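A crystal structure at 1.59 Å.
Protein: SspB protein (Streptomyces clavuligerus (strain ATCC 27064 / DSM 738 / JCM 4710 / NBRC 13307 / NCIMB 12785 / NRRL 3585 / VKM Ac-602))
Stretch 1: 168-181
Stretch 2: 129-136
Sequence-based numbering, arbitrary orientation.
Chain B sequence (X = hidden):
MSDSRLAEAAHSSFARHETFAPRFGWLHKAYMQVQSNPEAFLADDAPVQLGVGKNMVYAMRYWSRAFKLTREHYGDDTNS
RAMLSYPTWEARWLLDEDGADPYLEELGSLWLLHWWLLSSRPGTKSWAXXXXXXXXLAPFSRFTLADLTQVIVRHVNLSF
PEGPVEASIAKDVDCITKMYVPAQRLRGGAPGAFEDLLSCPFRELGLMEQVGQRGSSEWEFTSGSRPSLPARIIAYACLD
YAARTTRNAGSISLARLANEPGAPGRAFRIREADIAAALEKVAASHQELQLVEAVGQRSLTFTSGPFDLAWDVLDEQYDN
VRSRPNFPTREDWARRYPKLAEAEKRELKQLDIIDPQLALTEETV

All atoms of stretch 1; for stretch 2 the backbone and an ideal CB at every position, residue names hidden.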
# COMPACT_ATOMS: atom_id res chain seq x y z
N SER B 168 1.52 22.08 -16.83
CA SER B 168 1.99 21.58 -15.52
C SER B 168 0.85 21.41 -14.52
O SER B 168 0.85 20.46 -13.70
CB SER B 168 3.02 22.52 -14.92
OG SER B 168 4.11 22.64 -15.80
N ILE B 169 -0.08 22.35 -14.51
CA ILE B 169 -1.23 22.25 -13.60
C ILE B 169 -2.06 21.02 -13.99
O ILE B 169 -2.53 20.26 -13.13
CB ILE B 169 -2.04 23.55 -13.62
CG1 ILE B 169 -1.20 24.67 -12.96
CG2 ILE B 169 -3.40 23.35 -12.91
CD1 ILE B 169 -1.70 26.11 -13.19
N ALA B 170 -2.27 20.80 -15.29
CA ALA B 170 -3.04 19.60 -15.72
C ALA B 170 -2.33 18.32 -15.26
O ALA B 170 -3.00 17.34 -14.93
CB ALA B 170 -3.19 19.56 -17.25
N LYS B 171 -0.99 18.33 -15.24
CA LYS B 171 -0.25 17.15 -14.76
C LYS B 171 -0.45 17.00 -13.23
O LYS B 171 -0.57 15.82 -12.75
CB LYS B 171 1.24 17.33 -15.09
CG LYS B 171 1.52 17.08 -16.58
CD LYS B 171 2.89 17.61 -16.97
CE LYS B 171 3.12 17.40 -18.46
NZ LYS B 171 4.28 18.17 -18.94
N ASP B 172 -0.53 18.11 -12.49
CA ASP B 172 -0.86 18.02 -11.03
C ASP B 172 -2.25 17.39 -10.87
O ASP B 172 -2.46 16.54 -9.98
CB ASP B 172 -0.86 19.39 -10.35
CG ASP B 172 0.51 19.92 -10.07
OD1 ASP B 172 1.49 19.14 -10.19
OD2 ASP B 172 0.60 21.11 -9.70
N VAL B 173 -3.20 17.79 -11.69
CA VAL B 173 -4.56 17.27 -11.55
C VAL B 173 -4.60 15.81 -11.84
O VAL B 173 -5.26 15.04 -11.15
CB VAL B 173 -5.54 18.09 -12.40
CG1 VAL B 173 -6.91 17.46 -12.45
CG2 VAL B 173 -5.67 19.48 -11.79
N ASP B 174 -3.88 15.40 -12.88
CA ASP B 174 -3.70 13.96 -13.16
C ASP B 174 -3.10 13.21 -11.99
O ASP B 174 -3.58 12.12 -11.61
CB ASP B 174 -2.80 13.74 -14.38
CG ASP B 174 -3.52 14.00 -15.68
OD1 ASP B 174 -4.77 14.04 -15.68
OD2 ASP B 174 -2.86 14.19 -16.71
N CYS B 175 -2.09 13.79 -11.35
CA CYS B 175 -1.42 13.15 -10.19
C CYS B 175 -2.34 13.07 -8.99
O CYS B 175 -2.35 12.05 -8.27
CB CYS B 175 -0.18 13.95 -9.83
SG CYS B 175 0.89 12.96 -8.70
N ILE B 176 -3.11 14.13 -8.74
CA ILE B 176 -4.09 14.14 -7.60
C ILE B 176 -5.08 12.97 -7.80
O ILE B 176 -5.36 12.24 -6.87
CB ILE B 176 -4.85 15.49 -7.58
CG1 ILE B 176 -3.96 16.60 -7.04
CG2 ILE B 176 -6.11 15.37 -6.70
CD1 ILE B 176 -4.40 18.04 -7.31
N THR B 177 -5.56 12.77 -9.03
CA THR B 177 -6.52 11.68 -9.30
C THR B 177 -5.88 10.31 -9.05
O THR B 177 -6.46 9.49 -8.34
CB THR B 177 -6.98 11.74 -10.77
OG1 THR B 177 -7.41 13.09 -11.05
CG2 THR B 177 -8.15 10.82 -11.02
N LYS B 178 -4.68 10.07 -9.57
CA LYS B 178 -3.98 8.80 -9.38
C LYS B 178 -3.68 8.53 -7.89
O LYS B 178 -3.65 7.35 -7.48
CB LYS B 178 -2.62 8.79 -10.17
CG LYS B 178 -2.86 8.61 -11.65
CD LYS B 178 -1.59 8.27 -12.40
CE LYS B 178 -0.84 9.49 -12.78
NZ LYS B 178 0.41 9.01 -13.42
N MET B 179 -3.50 9.59 -7.11
CA MET B 179 -3.12 9.45 -5.70
C MET B 179 -4.34 9.01 -4.87
O MET B 179 -4.20 8.25 -3.89
CB MET B 179 -2.58 10.80 -5.17
CG MET B 179 -2.29 10.80 -3.64
SD MET B 179 -1.24 12.25 -3.31
CE MET B 179 -1.14 12.08 -1.54
N TYR B 180 -5.52 9.55 -5.20
CA TYR B 180 -6.68 9.35 -4.31
C TYR B 180 -7.82 8.44 -4.78
O TYR B 180 -8.63 8.02 -3.94
CB TYR B 180 -7.31 10.72 -3.93
CG TYR B 180 -6.38 11.64 -3.15
CD1 TYR B 180 -6.09 11.37 -1.78
CD2 TYR B 180 -5.78 12.74 -3.74
CE1 TYR B 180 -5.19 12.20 -1.07
CE2 TYR B 180 -4.90 13.54 -3.03
CZ TYR B 180 -4.62 13.30 -1.70
OH TYR B 180 -3.78 14.14 -1.03
N VAL B 181 -7.97 8.18 -6.09
CA VAL B 181 -9.11 7.42 -6.59
C VAL B 181 -8.75 5.92 -6.70
O VAL B 181 -7.57 5.54 -6.78
CB VAL B 181 -9.65 7.92 -7.98
CG1 VAL B 181 -9.90 9.41 -7.94
CG2 VAL B 181 -8.73 7.52 -9.13
N UNK B 129 0.87 23.26 -4.22
CA UNK B 129 -0.22 24.26 -4.37
C UNK B 129 -1.48 23.71 -5.01
O UNK B 129 -2.58 24.12 -4.67
CB UNK B 129 0.27 25.44 -5.21
N UNK B 130 -1.32 22.83 -5.99
CA UNK B 130 -2.50 22.27 -6.71
C UNK B 130 -3.38 21.48 -5.77
O UNK B 130 -4.63 21.57 -5.83
CB UNK B 130 -2.06 21.37 -7.87
N UNK B 131 -2.73 20.72 -4.90
CA UNK B 131 -3.49 19.99 -3.84
C UNK B 131 -4.18 20.94 -2.88
O UNK B 131 -5.34 20.71 -2.49
CB UNK B 131 -2.56 19.07 -3.05
N UNK B 132 -3.46 21.97 -2.46
CA UNK B 132 -4.04 23.00 -1.58
C UNK B 132 -5.29 23.66 -2.24
O UNK B 132 -6.33 23.76 -1.61
CB UNK B 132 -2.99 24.06 -1.26
N UNK B 133 -5.23 24.04 -3.51
CA UNK B 133 -6.43 24.58 -4.19
C UNK B 133 -7.54 23.53 -4.17
O UNK B 133 -8.68 23.82 -3.83
CB UNK B 133 -6.11 24.99 -5.63
N UNK B 134 -7.21 22.28 -4.58
CA UNK B 134 -8.24 21.23 -4.77
C UNK B 134 -8.99 20.98 -3.47
O UNK B 134 -10.20 20.89 -3.46
CB UNK B 134 -7.61 19.93 -5.26
N UNK B 135 -8.26 20.86 -2.38
CA UNK B 135 -8.92 20.60 -1.08
C UNK B 135 -9.48 21.84 -0.41
O UNK B 135 -10.58 21.72 0.21
CB UNK B 135 -7.93 19.93 -0.12
N UNK B 136 -8.78 22.98 -0.47
CA UNK B 136 -9.11 24.11 0.42
C UNK B 136 -9.70 25.33 -0.26
O UNK B 136 -10.34 26.13 0.40
CB UNK B 136 -7.85 24.55 1.17

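Two helices cross here at 64°, their axes approaching to 9.8 Å, and most of the contact from stretch 1 comes from Asp-172, Cys-175, Ile-176, Met-179 and Tyr-180.

Position 129 has its CA-to-CB bond sideways, with nothing of stretch 1 within 5.5 Å of the ideal CB. Its phi of -55° would admit proline among many others. It is Pro-129, which makes no contact across the pair.

Position 130 is the most constrained. Its CA lies 6.3 Å from the CA of Asp-172, its CB points toward stretch 1, and the ideal CB is already 3.2 Å from Asp-172 OD2. A carboxylate so near favours a short side chain, preferably one with a proton to give; serine and threonine would answer, while alanine or glycine would fit without the bond. It is Ser-130. With chi1 in the m well, its OG donates to Asp-172 OD2 at 2.7 Å. A water reinforces the link, accepting from Ser-130 N at 3.2 Å and donating to Asp-172 OD2 at 2.6 Å.

At 131 the CB points sideways, and the ideal CB is 4.8 Å from Ile-176 CD1. A side chain long enough to turn back toward stretch 1 could enter the space among Asp-172, Cys-175, Ile-176 and Met-179; a small one would leave it unfilled. A long aliphatic or a large aromatic would suit, and the Met-179 sulfur offers a weak acceptor. The residue is Trp-131, which buries 123 Å² against stretch 1, the largest share of any residue here. Ile-176 CG1 sits over the face of its six-membered ring, 3.5 Å from the centroid, a CH-pi contact, while Cys-175 CB packs 3.7 Å from Trp-131 CH2. At the indole edge, Trp-131 NE1 makes a weak hydrogen bond to Met-179 SD at 3.4 Å, and Tyr-180 OH lies 3.4 Å from Trp-131 CD1.

Positions 132 and 133 are out of reach of stretch 1, which sets no preference; they hold Tyr-132 and Val-133.

Position 134 points toward stretch 1, its ideal CB 4.2 Å from Ile-176 CD1. A small apolar residue suffices to meet that methyl. Ala-134 does so with its CB alone.

Position 135 also points toward stretch 1, but no atom lies within 5.5 Å of its ideal CB, so a long apolar or aromatic side chain is needed to reach the Tyr-180 ring. Phe-135 turns its edge to the face of that ring, with centroids 5.3 Å apart and planes at 66°.

Position 136 is out of reach; it is His-136.

Stretch 2 (129-136) PSWYVAFH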
# COMPACT_ATOMS: atom_id res chain seq x y z
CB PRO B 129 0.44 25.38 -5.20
CG PRO B 129 1.74 24.74 -5.77
CD PRO B 129 2.19 23.77 -4.69
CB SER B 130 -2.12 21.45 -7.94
OG SER B 130 -1.64 22.32 -8.95
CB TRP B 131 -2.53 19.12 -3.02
CG TRP B 131 -2.22 17.76 -3.65
CD1 TRP B 131 -2.61 16.54 -3.16
CD2 TRP B 131 -1.37 17.47 -4.82
NE1 TRP B 131 -2.09 15.50 -3.91
CE2 TRP B 131 -1.35 16.02 -4.96
CE3 TRP B 131 -0.64 18.25 -5.75
CZ2 TRP B 131 -0.64 15.38 -5.99
CZ3 TRP B 131 0.04 17.61 -6.78
CH2 TRP B 131 0.03 16.22 -6.92
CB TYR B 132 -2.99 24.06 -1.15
CG TYR B 132 -3.58 24.94 -0.08
CD1 TYR B 132 -4.32 26.09 -0.41
CD2 TYR B 132 -3.36 24.64 1.28
CE1 TYR B 132 -4.86 26.89 0.60
CE2 TYR B 132 -3.93 25.43 2.28
CZ TYR B 132 -4.68 26.52 1.93
OH TYR B 132 -5.22 27.30 2.91
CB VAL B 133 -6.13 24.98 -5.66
CG1 VAL B 133 -7.45 25.45 -6.34
CG2 VAL B 133 -5.10 26.12 -5.69
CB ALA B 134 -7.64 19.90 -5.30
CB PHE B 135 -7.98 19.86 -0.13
CG PHE B 135 -7.83 18.40 -0.47
CD1 PHE B 135 -8.63 17.46 0.16
CD2 PHE B 135 -6.93 17.97 -1.46
CE1 PHE B 135 -8.52 16.09 -0.17
CE2 PHE B 135 -6.82 16.61 -1.77
CZ PHE B 135 -7.64 15.68 -1.18
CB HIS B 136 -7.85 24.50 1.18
CG HIS B 136 -7.42 23.44 2.17
ND1 HIS B 136 -8.22 23.04 3.17
CD2 HIS B 136 -6.23 22.76 2.33
CE1 HIS B 136 -7.61 22.10 3.92
NE2 HIS B 136 -6.37 21.92 3.41
O HOH W 1 1.37 21.57 -7.21
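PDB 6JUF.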